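Local coordinates for protein-arginine-phosphatase (Bacillus subtilis subsp. subtilis, PDB 4KK3), which removes phosphate from phosphorylated arginine residues of many proteins, counteracting the arginine kinase McsB, with almost no activity on phosphoserine, phosphothreonine or phosphotyrosine peptides, at residues M16-L20 against A54-I60; L20-I24 against L138-A142; A82-Q86 against H113-L117. All blocks are in the same frame, centred on the assembly; numbering follows the deposited sequence.

Interaction 1: residues M16-L20 against A54-I60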
HETATM    1  N   MSE A  16      -2.212  -5.365  -3.001  1.00 11.74           N
HETATM    2  CA  MSE A  16      -2.863  -4.802  -4.186  1.00 13.60           C
HETATM    3  C   MSE A  16      -2.273  -3.445  -4.524  1.00 15.58           C
HETATM    4  O   MSE A  16      -1.993  -3.155  -5.668  1.00 14.80           O
HETATM    5  CB  MSE A  16      -4.385  -4.692  -4.016  1.00 13.47           C
HETATM    6  CG  MSE A  16      -5.117  -6.020  -4.302  1.00 19.49           C
HETATM    7 SE   MSE A  16      -7.068  -5.814  -4.456  0.79 30.45          SE
HETATM    8  CE  MSE A  16      -7.393  -5.503  -2.606  1.00 14.51           C
ATOM      9  N   ALA A  17      -2.071  -2.606  -3.519  1.00 12.76           N
ATOM     10  CA  ALA A  17      -1.499  -1.283  -3.786  1.00 14.78           C
ATOM     11  C   ALA A  17      -0.095  -1.352  -4.398  1.00 16.60           C
ATOM     12  O   ALA A  17       0.224  -0.627  -5.346  1.00 19.62           O
ATOM     13  CB  ALA A  17      -1.474  -0.451  -2.505  1.00 14.04           C
ATOM     14  N   GLU A  18       0.744  -2.210  -3.835  1.00 16.07           N
ATOM     15  CA  GLU A  18       2.101  -2.430  -4.330  1.00 15.10           C
ATOM     16  C   GLU A  18       2.099  -2.862  -5.808  1.00 15.94           C
ATOM     17  O   GLU A  18       2.834  -2.326  -6.630  1.00 17.32           O
ATOM     18  CB  GLU A  18       2.782  -3.504  -3.470  1.00 16.28           C
ATOM     19  CG  GLU A  18       4.146  -3.965  -3.993  1.00 20.37           C
ATOM     20  CD  GLU A  18       4.785  -5.063  -3.146  1.00 26.36           C
ATOM     21  OE1 GLU A  18       4.135  -5.583  -2.214  1.00 23.94           O
ATOM     22  OE2 GLU A  18       5.947  -5.422  -3.427  1.00 34.18           O
ATOM     23  N   ALA A  19       1.265  -3.831  -6.144  1.00 15.65           N
ATOM     24  CA  ALA A  19       1.265  -4.350  -7.516  1.00 14.06           C
ATOM     25  C   ALA A  19       0.686  -3.332  -8.487  1.00 15.47           C
ATOM     26  O   ALA A  19       1.227  -3.146  -9.593  1.00 18.75           O
ATOM     27  CB  ALA A  19       0.497  -5.658  -7.581  1.00 18.12           C
ATOM     28  N   LEU A  20      -0.416  -2.691  -8.101  1.00 14.44           N
ATOM     29  CA  LEU A  20      -1.007  -1.630  -8.915  1.00 16.20           C
ATOM     30  C   LEU A  20      -0.031  -0.458  -9.107  1.00 18.68           C
ATOM     31  O   LEU A  20       0.151   0.038 -10.230  1.00 19.94           O
ATOM     32  CB  LEU A  20      -2.320  -1.121  -8.304  1.00 16.77           C
ATOM     33  CG  LEU A  20      -3.525  -2.068  -8.311  1.00 18.26           C
ATOM     34  CD1 LEU A  20      -4.634  -1.517  -7.433  1.00 20.53           C
ATOM     35  CD2 LEU A  20      -4.023  -2.230  -9.741  1.00 25.02           C
ATOM     36  N   ALA A  54      -8.894 -10.131  -8.487  1.00 19.82           N
ATOM     37  CA  ALA A  54      -9.200  -8.743  -8.806  1.00 16.58           C
ATOM     38  C   ALA A  54      -8.124  -8.106  -9.687  1.00 17.55           C
ATOM     39  O   ALA A  54      -8.431  -7.371 -10.627  1.00 19.12           O
ATOM     40  CB  ALA A  54      -9.376  -7.931  -7.509  1.00 18.99           C
ATOM     41  N   LEU A  55      -6.861  -8.409  -9.406  1.00 16.20           N
ATOM     42  CA  LEU A  55      -5.779  -7.839 -10.201  1.00 15.08           C
ATOM     43  C   LEU A  55      -5.626  -8.603 -11.513  1.00 16.61           C
ATOM     44  O   LEU A  55      -5.293  -8.008 -12.536  1.00 17.67           O
ATOM     45  CB  LEU A  55      -4.456  -7.845  -9.449  1.00 16.13           C
ATOM     46  CG  LEU A  55      -4.408  -6.946  -8.202  1.00 25.84           C
ATOM     47  CD1 LEU A  55      -3.001  -6.440  -7.902  1.00 24.50           C
ATOM     48  CD2 LEU A  55      -5.407  -5.794  -8.248  1.00 26.11           C
ATOM     49  N   PHE A  56      -5.873  -9.907 -11.467  1.00 17.10           N
ATOM     50  CA  PHE A  56      -5.755 -10.760 -12.650  1.00 19.34           C
ATOM     51  C   PHE A  56      -6.684 -10.267 -13.771  1.00 19.16           C
ATOM     52  O   PHE A  56      -6.327 -10.281 -14.964  1.00 22.11           O
ATOM     53  CB  PHE A  56      -6.071 -12.209 -12.246  1.00 19.64           C
ATOM     54  CG  PHE A  56      -5.871 -13.220 -13.358  1.00 25.22           C
ATOM     55  CD1 PHE A  56      -4.620 -13.752 -13.614  1.00 26.21           C
ATOM     56  CD2 PHE A  56      -6.946 -13.658 -14.104  1.00 24.90           C
ATOM     57  CE1 PHE A  56      -4.442 -14.700 -14.630  1.00 25.78           C
ATOM     58  CE2 PHE A  56      -6.777 -14.598 -15.115  1.00 30.05           C
ATOM     59  CZ  PHE A  56      -5.522 -15.116 -15.366  1.00 28.70           C
ATOM     60  N   GLU A  57      -7.864  -9.794 -13.375  1.00 24.75           N
ATOM     61  CA  GLU A  57      -8.830  -9.207 -14.299  1.00 24.40           C
ATOM     62  C   GLU A  57      -8.252  -8.026 -15.094  1.00 26.09           C
ATOM     63  O   GLU A  57      -8.595  -7.823 -16.263  1.00 29.52           O
ATOM     64  CB  GLU A  57     -10.098  -8.785 -13.547  1.00 29.76           C
ATOM     65  CG  GLU A  57     -10.975  -7.786 -14.286  1.00 42.29           C
ATOM     66  CD  GLU A  57     -12.206  -7.411 -13.492  1.00 51.87           C
ATOM     67  OE1 GLU A  57     -12.623  -8.229 -12.654  1.00 50.71           O
ATOM     68  OE2 GLU A  57     -12.753  -6.306 -13.696  1.00 58.22           O
ATOM     69  N   LYS A  58      -7.355  -7.279 -14.463  1.00 21.79           N
ATOM     70  CA  LYS A  58      -6.698  -6.139 -15.089  1.00 25.47           C
ATOM     71  C   LYS A  58      -5.311  -6.488 -15.620  1.00 26.03           C
ATOM     72  O   LYS A  58      -4.499  -5.596 -15.883  1.00 25.19           O
ATOM     73  CB  LYS A  58      -6.580  -4.990 -14.081  1.00 25.70           C
ATOM     74  CG  LYS A  58      -7.913  -4.531 -13.527  1.00 33.60           C
ATOM     75  CD  LYS A  58      -8.657  -3.682 -14.542  1.00 42.02           C
ATOM     76  CE  LYS A  58      -9.790  -2.914 -13.885  1.00 48.98           C
ATOM     77  NZ  LYS A  58     -10.425  -1.948 -14.818  1.00 54.94           N
ATOM     78  N   HIS A  59      -5.054  -7.784 -15.778  1.00 23.82           N
ATOM     79  CA  HIS A  59      -3.795  -8.289 -16.319  1.00 21.67           C
ATOM     80  C   HIS A  59      -2.574  -7.926 -15.486  1.00 23.56           C
ATOM     81  O   HIS A  59      -1.501  -7.674 -16.018  1.00 25.54           O
ATOM     82  CB  HIS A  59      -3.615  -7.857 -17.789  1.00 22.58           C
ATOM     83  CG  HIS A  59      -4.775  -8.229 -18.656  1.00 28.42           C
ATOM     84  ND1 HIS A  59      -4.762  -9.339 -19.472  1.00 33.26           N
ATOM     85  CD2 HIS A  59      -5.991  -7.657 -18.814  1.00 31.54           C
ATOM     86  CE1 HIS A  59      -5.917  -9.427 -20.110  1.00 38.30           C
ATOM     87  NE2 HIS A  59      -6.681  -8.422 -19.728  1.00 32.15           N
ATOM     88  N   ILE A  60      -2.743  -7.920 -14.166  1.00 20.78           N
ATOM     89  CA  ILE A  60      -1.620  -7.716 -13.272  1.00 19.64           C
ATOM     90  C   ILE A  60      -1.490  -8.940 -12.390  1.00 21.24           C
ATOM     91  O   ILE A  60      -2.486  -9.407 -11.837  1.00 20.50           O
ATOM     92  CB  ILE A  60      -1.845  -6.472 -12.381  1.00 20.42           C
ATOM     93  CG1 ILE A  60      -1.799  -5.199 -13.237  1.00 27.60           C
ATOM     94  CG2 ILE A  60      -0.786  -6.407 -11.287  1.00 23.30           C
ATOM     95  CD1 ILE A  60      -2.068  -3.917 -12.445  1.00 30.56           C
TER

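Interaction 2: residues L20-I24 against L138-A142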
ATOM      1  N   LEU A  20      -0.416  -2.691  -8.101  1.00 14.44           N
ATOM      2  CA  LEU A  20      -1.007  -1.630  -8.915  1.00 16.20           C
ATOM      3  C   LEU A  20      -0.031  -0.458  -9.107  1.00 18.68           C
ATOM      4  O   LEU A  20       0.151   0.038 -10.230  1.00 19.94           O
ATOM      5  CB  LEU A  20      -2.320  -1.121  -8.304  1.00 16.77           C
ATOM      6  CG  LEU A  20      -3.525  -2.068  -8.311  1.00 18.26           C
ATOM      7  CD1 LEU A  20      -4.634  -1.517  -7.433  1.00 20.53           C
ATOM      8  CD2 LEU A  20      -4.023  -2.230  -9.741  1.00 25.02           C
ATOM      9  N   PHE A  21       0.591  -0.006  -8.018  1.00 16.90           N
ATOM     10  CA  PHE A  21       1.520   1.123  -8.127  1.00 18.72           C
ATOM     11  C   PHE A  21       2.799   0.817  -8.920  1.00 20.94           C
ATOM     12  O   PHE A  21       3.309   1.680  -9.645  1.00 22.71           O
ATOM     13  CB  PHE A  21       1.866   1.693  -6.752  1.00 18.93           C
ATOM     14  CG  PHE A  21       2.585   3.004  -6.821  1.00 20.54           C
ATOM     15  CD1 PHE A  21       1.946   4.124  -7.331  1.00 20.33           C
ATOM     16  CD2 PHE A  21       3.887   3.118  -6.377  1.00 25.73           C
ATOM     17  CE1 PHE A  21       2.615   5.349  -7.407  1.00 21.55           C
ATOM     18  CE2 PHE A  21       4.556   4.342  -6.449  1.00 24.40           C
ATOM     19  CZ  PHE A  21       3.912   5.443  -6.965  1.00 24.62           C
ATOM     20  N   LYS A  22       3.327  -0.394  -8.781  1.00 20.22           N
ATOM     21  CA  LYS A  22       4.512  -0.774  -9.553  1.00 23.17           C
ATOM     22  C   LYS A  22       4.221  -0.671 -11.046  1.00 26.83           C
ATOM     23  O   LYS A  22       5.053  -0.188 -11.817  1.00 26.28           O
ATOM     24  CB  LYS A  22       4.966  -2.189  -9.205  1.00 24.24           C
ATOM     25  CG  LYS A  22       5.740  -2.296  -7.896  1.00 25.69           C
ATOM     26  CD  LYS A  22       5.923  -3.755  -7.516  1.00 34.20           C
ATOM     27  CE  LYS A  22       6.940  -3.941  -6.407  1.00 41.97           C
ATOM     28  NZ  LYS A  22       7.021  -5.380  -6.006  1.00 44.63           N
ATOM     29  N   SER A  23       3.030  -1.111 -11.440  1.00 26.76           N
ATOM     30  CA  SER A  23       2.620  -1.057 -12.840  1.00 24.48           C
ATOM     31  C   SER A  23       2.489   0.378 -13.337  1.00 27.13           C
ATOM     32  O   SER A  23       3.024   0.732 -14.392  1.00 25.62           O
ATOM     33  CB  SER A  23       1.288  -1.781 -13.032  1.00 28.81           C
ATOM     34  OG  SER A  23       0.910  -1.766 -14.399  1.00 33.70           O
ATOM     35  N   ILE A  24       1.760   1.185 -12.567  1.00 25.35           N
ATOM     36  CA  ILE A  24       1.542   2.600 -12.855  1.00 26.13           C
ATOM     37  C   ILE A  24       2.868   3.351 -12.924  1.00 25.86           C
ATOM     38  O   ILE A  24       3.110   4.126 -13.856  1.00 29.71           O
ATOM     39  CB  ILE A  24       0.659   3.245 -11.750  1.00 19.41           C
ATOM     40  CG1 ILE A  24      -0.803   2.852 -11.925  1.00 18.95           C
ATOM     41  CG2 ILE A  24       0.777   4.760 -11.782  1.00 26.29           C
ATOM     42  CD1 ILE A  24      -1.635   3.104 -10.674  1.00 23.32           C
ATOM     43  N   LEU A 138      -3.691   5.782  -6.566  1.00 16.95           N
ATOM     44  CA  LEU A 138      -2.315   5.484  -6.929  1.00 16.00           C
ATOM     45  C   LEU A 138      -1.920   6.163  -8.233  1.00 16.51           C
ATOM     46  O   LEU A 138      -0.763   6.533  -8.399  1.00 21.27           O
ATOM     47  CB  LEU A 138      -2.095   3.972  -7.004  1.00 16.68           C
ATOM     48  CG  LEU A 138      -2.264   3.312  -5.624  1.00 16.30           C
ATOM     49  CD1 LEU A 138      -2.313   1.794  -5.773  1.00 19.05           C
ATOM     50  CD2 LEU A 138      -1.171   3.717  -4.647  1.00 19.32           C
ATOM     51  N   ARG A 139      -2.880   6.339  -9.138  1.00 18.56           N
ATOM     52  CA  ARG A 139      -2.635   7.163 -10.324  1.00 22.24           C
ATOM     53  C   ARG A 139      -2.320   8.606  -9.947  1.00 22.76           C
ATOM     54  O   ARG A 139      -1.409   9.210 -10.521  1.00 23.79           O
ATOM     55  CB  ARG A 139      -3.796   7.096 -11.321  1.00 28.03           C
ATOM     56  CG  ARG A 139      -3.904   5.735 -11.989  1.00 31.38           C
ATOM     57  CD  ARG A 139      -4.847   5.733 -13.173  1.00 37.88           C
ATOM     58  NE  ARG A 139      -4.956   4.391 -13.744  1.00 41.84           N
ATOM     59  CZ  ARG A 139      -4.065   3.855 -14.575  1.00 48.40           C
ATOM     60  NH1 ARG A 139      -2.991   4.543 -14.946  1.00 50.81           N
ATOM     61  NH2 ARG A 139      -4.246   2.628 -15.039  1.00 49.55           N
ATOM     62  N   GLN A 140      -3.050   9.146  -8.975  1.00 23.04           N
ATOM     63  CA  GLN A 140      -2.791  10.503  -8.496  1.00 26.76           C
ATOM     64  C   GLN A 140      -1.446  10.577  -7.786  1.00 24.58           C
ATOM     65  O   GLN A 140      -0.716  11.549  -7.958  1.00 24.27           O
ATOM     66  CB  GLN A 140      -3.871  10.993  -7.538  1.00 34.89           C
ATOM     67  CG  GLN A 140      -5.298  10.954  -8.029  1.00 44.28           C
ATOM     68  CD  GLN A 140      -6.282  11.316  -6.921  1.00 49.29           C
ATOM     69  OE1 GLN A 140      -6.300  12.454  -6.437  1.00 52.96           O
ATOM     70  NE2 GLN A 140      -7.087  10.342  -6.497  1.00 37.29           N
ATOM     71  N   LEU A 141      -1.136   9.563  -6.973  1.00 22.61           N
ATOM     72  CA  LEU A 141       0.146   9.499  -6.283  1.00 21.00           C
ATOM     73  C   LEU A 141       1.304   9.606  -7.265  1.00 20.77           C
ATOM     74  O   LEU A 141       2.253  10.355  -7.044  1.00 22.82           O
ATOM     75  CB  LEU A 141       0.273   8.219  -5.440  1.00 20.14           C
ATOM     76  CG  LEU A 141       1.583   8.001  -4.666  1.00 15.96           C
ATOM     77  CD1 LEU A 141       1.764   9.069  -3.581  1.00 20.50           C
ATOM     78  CD2 LEU A 141       1.640   6.609  -4.030  1.00 16.54           C
ATOM     79  N   ALA A 142       1.216   8.850  -8.352  1.00 19.23           N
ATOM     80  CA  ALA A 142       2.238   8.869  -9.381  1.00 23.52           C
ATOM     81  C   ALA A 142       2.463  10.284  -9.909  1.00 24.85           C
ATOM     82  O   ALA A 142       3.598  10.751  -9.970  1.00 30.11           O
ATOM     83  CB  ALA A 142       1.861   7.930 -10.494  1.00 25.21           C
TER

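Interaction 3: residues A82-Q86 against H113-L117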
ATOM      1  N   ALA A  82      -0.078   4.223   4.872  1.00 15.07           N
ATOM      2  CA  ALA A  82      -0.927   3.297   5.588  1.00 12.32           C
ATOM      3  C   ALA A  82      -2.327   3.346   5.020  1.00 12.95           C
ATOM      4  O   ALA A  82      -2.756   4.375   4.515  1.00 15.59           O
ATOM      5  CB  ALA A  82      -0.970   3.713   7.074  1.00 12.65           C
HETATM    6  N   MSE A  83      -3.069   2.254   5.138  1.00 14.63           N
HETATM    7  CA  MSE A  83      -4.446   2.255   4.625  1.00 18.03           C
HETATM    8  C   MSE A  83      -5.412   3.055   5.498  1.00 18.97           C
HETATM    9  O   MSE A  83      -6.303   3.751   4.994  1.00 19.18           O
HETATM   10  CB  MSE A  83      -4.977   0.833   4.448  1.00 17.61           C
HETATM   11  CG  MSE A  83      -4.216   0.004   3.429  1.00 11.65           C
HETATM   12 SE   MSE A  83      -4.138   0.850   1.657  0.92 24.33          SE
HETATM   13  CE  MSE A  83      -2.317   0.346   1.209  1.00 34.76           C
ATOM     14  N   THR A  84      -5.246   2.954   6.814  1.00 16.74           N
ATOM     15  CA  THR A  84      -6.168   3.621   7.730  1.00 17.80           C
ATOM     16  C   THR A  84      -5.441   4.475   8.776  1.00 17.57           C
ATOM     17  O   THR A  84      -4.243   4.299   9.028  1.00 17.28           O
ATOM     18  CB  THR A  84      -7.059   2.616   8.494  1.00 20.95           C
ATOM     19  OG1 THR A  84      -6.284   1.976   9.514  1.00 21.79           O
ATOM     20  CG2 THR A  84      -7.644   1.550   7.547  1.00 18.06           C
ATOM     21  N   HIS A  85      -6.180   5.380   9.406  1.00 19.72           N
ATOM     22  CA  HIS A  85      -5.599   6.189  10.466  1.00 23.44           C
ATOM     23  C   HIS A  85      -5.225   5.318  11.673  1.00 21.51           C
ATOM     24  O   HIS A  85      -4.237   5.570  12.348  1.00 20.91           O
ATOM     25  CB  HIS A  85      -6.511   7.375  10.832  1.00 26.44           C
ATOM     26  CG  HIS A  85      -6.351   8.556   9.916  1.00 33.80           C
ATOM     27  ND1 HIS A  85      -7.071   8.699   8.749  1.00 40.18           N
ATOM     28  CD2 HIS A  85      -5.542   9.641   9.992  1.00 33.23           C
ATOM     29  CE1 HIS A  85      -6.712   9.818   8.144  1.00 38.90           C
ATOM     30  NE2 HIS A  85      -5.793  10.413   8.883  1.00 40.80           N
ATOM     31  N   GLN A  86      -5.984   4.261  11.911  1.00 22.50           N
ATOM     32  CA  GLN A  86      -5.611   3.303  12.938  1.00 23.77           C
ATOM     33  C   GLN A  86      -4.280   2.608  12.633  1.00 18.23           C
ATOM     34  O   GLN A  86      -3.520   2.293  13.539  1.00 21.07           O
ATOM     35  CB  GLN A  86      -6.703   2.253  13.115  1.00 29.36           C
ATOM     36  CG  GLN A  86      -6.422   1.316  14.250  1.00 31.92           C
ATOM     37  CD  GLN A  86      -6.334   2.040  15.582  1.00 35.22           C
ATOM     38  OE1 GLN A  86      -5.252   2.225  16.139  1.00 43.05           O
ATOM     39  NE2 GLN A  86      -7.475   2.461  16.090  1.00 32.38           N
ATOM     40  N   HIS A 113      -8.974  13.484   5.286  1.00 38.26           N
ATOM     41  CA  HIS A 113      -9.051  12.345   6.183  1.00 38.35           C
ATOM     42  C   HIS A 113      -9.860  11.265   5.476  1.00 38.32           C
ATOM     43  O   HIS A 113     -10.901  11.544   4.889  1.00 43.81           O
ATOM     44  CB  HIS A 113      -9.771  12.778   7.468  1.00 43.29           C
ATOM     45  CG  HIS A 113      -9.381  12.002   8.689  1.00 51.92           C
ATOM     46  ND1 HIS A 113      -8.526  12.502   9.647  1.00 56.07           N
ATOM     47  CD2 HIS A 113      -9.748  10.771   9.120  1.00 53.34           C
ATOM     48  CE1 HIS A 113      -8.374  11.610  10.610  1.00 54.80           C
ATOM     49  NE2 HIS A 113      -9.103  10.548  10.313  1.00 50.68           N
ATOM     50  N   GLY A 114      -9.378  10.034   5.504  1.00 37.29           N
ATOM     51  CA  GLY A 114     -10.119   8.942   4.909  1.00 28.46           C
ATOM     52  C   GLY A 114      -9.363   7.640   4.999  1.00 21.99           C
ATOM     53  O   GLY A 114      -8.128   7.612   4.959  1.00 22.92           O
ATOM     54  N   ASP A 115     -10.109   6.549   5.135  1.00 20.31           N
ATOM     55  CA  ASP A 115      -9.505   5.229   5.248  1.00 18.00           C
ATOM     56  C   ASP A 115      -9.792   4.427   3.975  1.00 17.22           C
ATOM     57  O   ASP A 115     -10.834   4.607   3.351  1.00 20.34           O
ATOM     58  CB  ASP A 115     -10.069   4.474   6.457  1.00 20.13           C
ATOM     59  CG  ASP A 115      -9.631   5.075   7.784  1.00 23.19           C
ATOM     60  OD1 ASP A 115      -8.586   5.753   7.830  1.00 21.06           O
ATOM     61  OD2 ASP A 115     -10.336   4.871   8.795  1.00 28.26           O
ATOM     62  N   VAL A 116      -8.866   3.552   3.611  1.00 16.49           N
ATOM     63  CA  VAL A 116      -9.161   2.482   2.647  1.00 17.59           C
ATOM     64  C   VAL A 116      -9.583   1.267   3.465  1.00 16.69           C
ATOM     65  O   VAL A 116      -8.747   0.615   4.097  1.00 18.04           O
ATOM     66  CB  VAL A 116      -7.946   2.120   1.784  1.00 20.32           C
ATOM     67  CG1 VAL A 116      -8.280   0.932   0.865  1.00 19.16           C
ATOM     68  CG2 VAL A 116      -7.500   3.325   0.956  1.00 17.92           C
ATOM     69  N   LEU A 117     -10.878   0.975   3.469  1.00 18.42           N
ATOM     70  CA  LEU A 117     -11.427  -0.054   4.368  1.00 21.07           C
ATOM     71  C   LEU A 117     -11.039  -1.486   3.982  1.00 24.62           C
ATOM     72  O   LEU A 117     -10.861  -1.803   2.799  1.00 21.11           O
ATOM     73  CB  LEU A 117     -12.948   0.079   4.464  1.00 18.01           C
ATOM     74  CG  LEU A 117     -13.469   1.425   4.960  1.00 24.38           C
ATOM     75  CD1 LEU A 117     -14.987   1.435   4.994  1.00 28.00           C
ATOM     76  CD2 LEU A 117     -12.889   1.696   6.334  1.00 24.38           C
TER
HETATM   77  O   HOH W   1      -6.228   6.117   3.492  1.00 19.95           O
HETATM   78  O   HOH W   2      -8.873   4.249  11.171  1.00 26.85           O

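Interaction 1: residues M16-L20 against A54-I60
The carbonyl oxygen of L55 is gripped by two backbone N-H groups, K58 N at 2.9 Å from L55 O and I60 N at 3.0 Å from L55 O. This pairing folds the chain back so that L55 and I60 both turn their branches to helix 13-28, where every contact is apolar. A chi1 of -65°, with CG beside the backbone N, turns the fork of L55 toward that helix. L55 CD1 lies 3.6 Å from the methyl A19 CB; L55 CD2 lies 4.0 Å from M16 CG and also touches L20 CD2. I60 divides its branches too: CG2 rests on A19 CB, and I60 CD1 lies 3.7 Å from L20 CD2, the two side chains meeting at about a right angle. Selenomethionine M16 bends at its last torsion, its selenium near A54, and its side chain also neighbours that of the substrate-binding C12. L62 touches M16, A19 and L55, and L134 touches M16, from outside the pair. H59, with its positive phi, is the C-prime residue of a Schellman motif that ends helix 49-56, closed by the bonds to L55 O and F56 O.

Interaction 2: residues L20-I24 against L138-A142
Two helices of the low molecular weight phosphatase fold, 13-28 and 124-145, pack here at a crossing angle of -44°, their local axes 9.7 Å apart. The F21 ring and the I24 branches carry most of the contact from helix 13-28. F21 CG lies anti to the backbone N (chi1 -168°), which carries the ring across to the partner helix. There L141 CD2 sits over one face as a CH-pi contact, 4.1 Å from the centroid of the F21 ring, while the ring edge abuts the backbone, with F21 CE1 3.7 Å from L138 O. That oxygen is already engaged within its own helix by A142 N, so the ring leans on a satisfied peptide group. One turn on from L20, I24 CG2 rests on a methyl, 3.6 Å from A142 CB, while I24 CD1 packs between L138 CB and R139 CG, 3.7 Å from the latter. The R139 chain is extended from CG to NE, and a turn at the last torsion brings one face of the guanidinium against I24 CG1, which lies off toward the rim; a salt bridge to E135 holds the NH2 end. L138 CD1 closes the other end of the contact, 3.9 Å from L20 CB. Around this pair, F21 also reaches V34 of strand 33-38 and L30 and V32 of the preceding loop, and L141 turns to Y108 and V109 of helix 105-110.

Interaction 3: residues A82-Q86 against H113-L117
H85 reaches from the first turn of helix 85-94 toward the loop 113-117, and each atom of its side chain finds something there. Its CB lies about equally near D115 OD1 and H113 NE2. CG, placed beside the backbone N by a chi1 of -83°, begins the overlap of the two imidazoles, with H113 NE2 3.4 Å from H85 CG. The rings form an offset stack, nearly parallel at 7°, their centroids 3.5 Å apart. ND1 lies over the H113 ring and close to its NE2, but the angle is that of stacked faces and not of a hydrogen bond; instead H85 ND1 makes a weak bond of 3.4 Å to D115 OD1. H85 CD2 lies 3.5 Å from H113 CE1. CE1 sits over the centre of the H113 ring, and NE2, the far tip, lies 3.3 Å from H113 CE1. The N terminus of the helix is held as well. H85 N donates to D115 OD1 at 2.9 Å, entering from above the carboxylate plane, and a water links D115 OD2 to Q86 N. T84 is the N-cap, its OG1 taking the N-H of H87, so the helix start has both its own cap and a carboxylate from the facing loop. Farther along, V116 N donates to M83 O in a nearly linear bond of 2.9 Å, and a second water spans M83 O and G114 O. Selenomethionine M83 and V116 lie side by side, M83 SE 4.0 Å from V116 CB, and M83 also touches the nucleophile C7. V116, two residues before the proton donor/acceptor D118, accepts through its O from NH1 of R13, an active-site arginine by similarity.

From the N terminus the chain enters helix 13-28, where interactions 1 and 2 start side by side and share L20. Interaction 1 closes first, bringing the end of helix 49-56 and the turn after it back to that helix. Interaction 3 opens and closes later, linking the start of helix 85-94 to the loop before helix 124-145. Interaction 2 is the longest closure, joining helix 13-28 to the C-terminal helix and enclosing interaction 3. Interactions 1 and 2 touch through A17 O and L138 CD1, 3.5 Å apart; interactions 1 and 3 meet where A17 CB lies 3.9 Å from M83 CE. Interactions 2 and 3 stay about 7 Å apart at their nearest atoms.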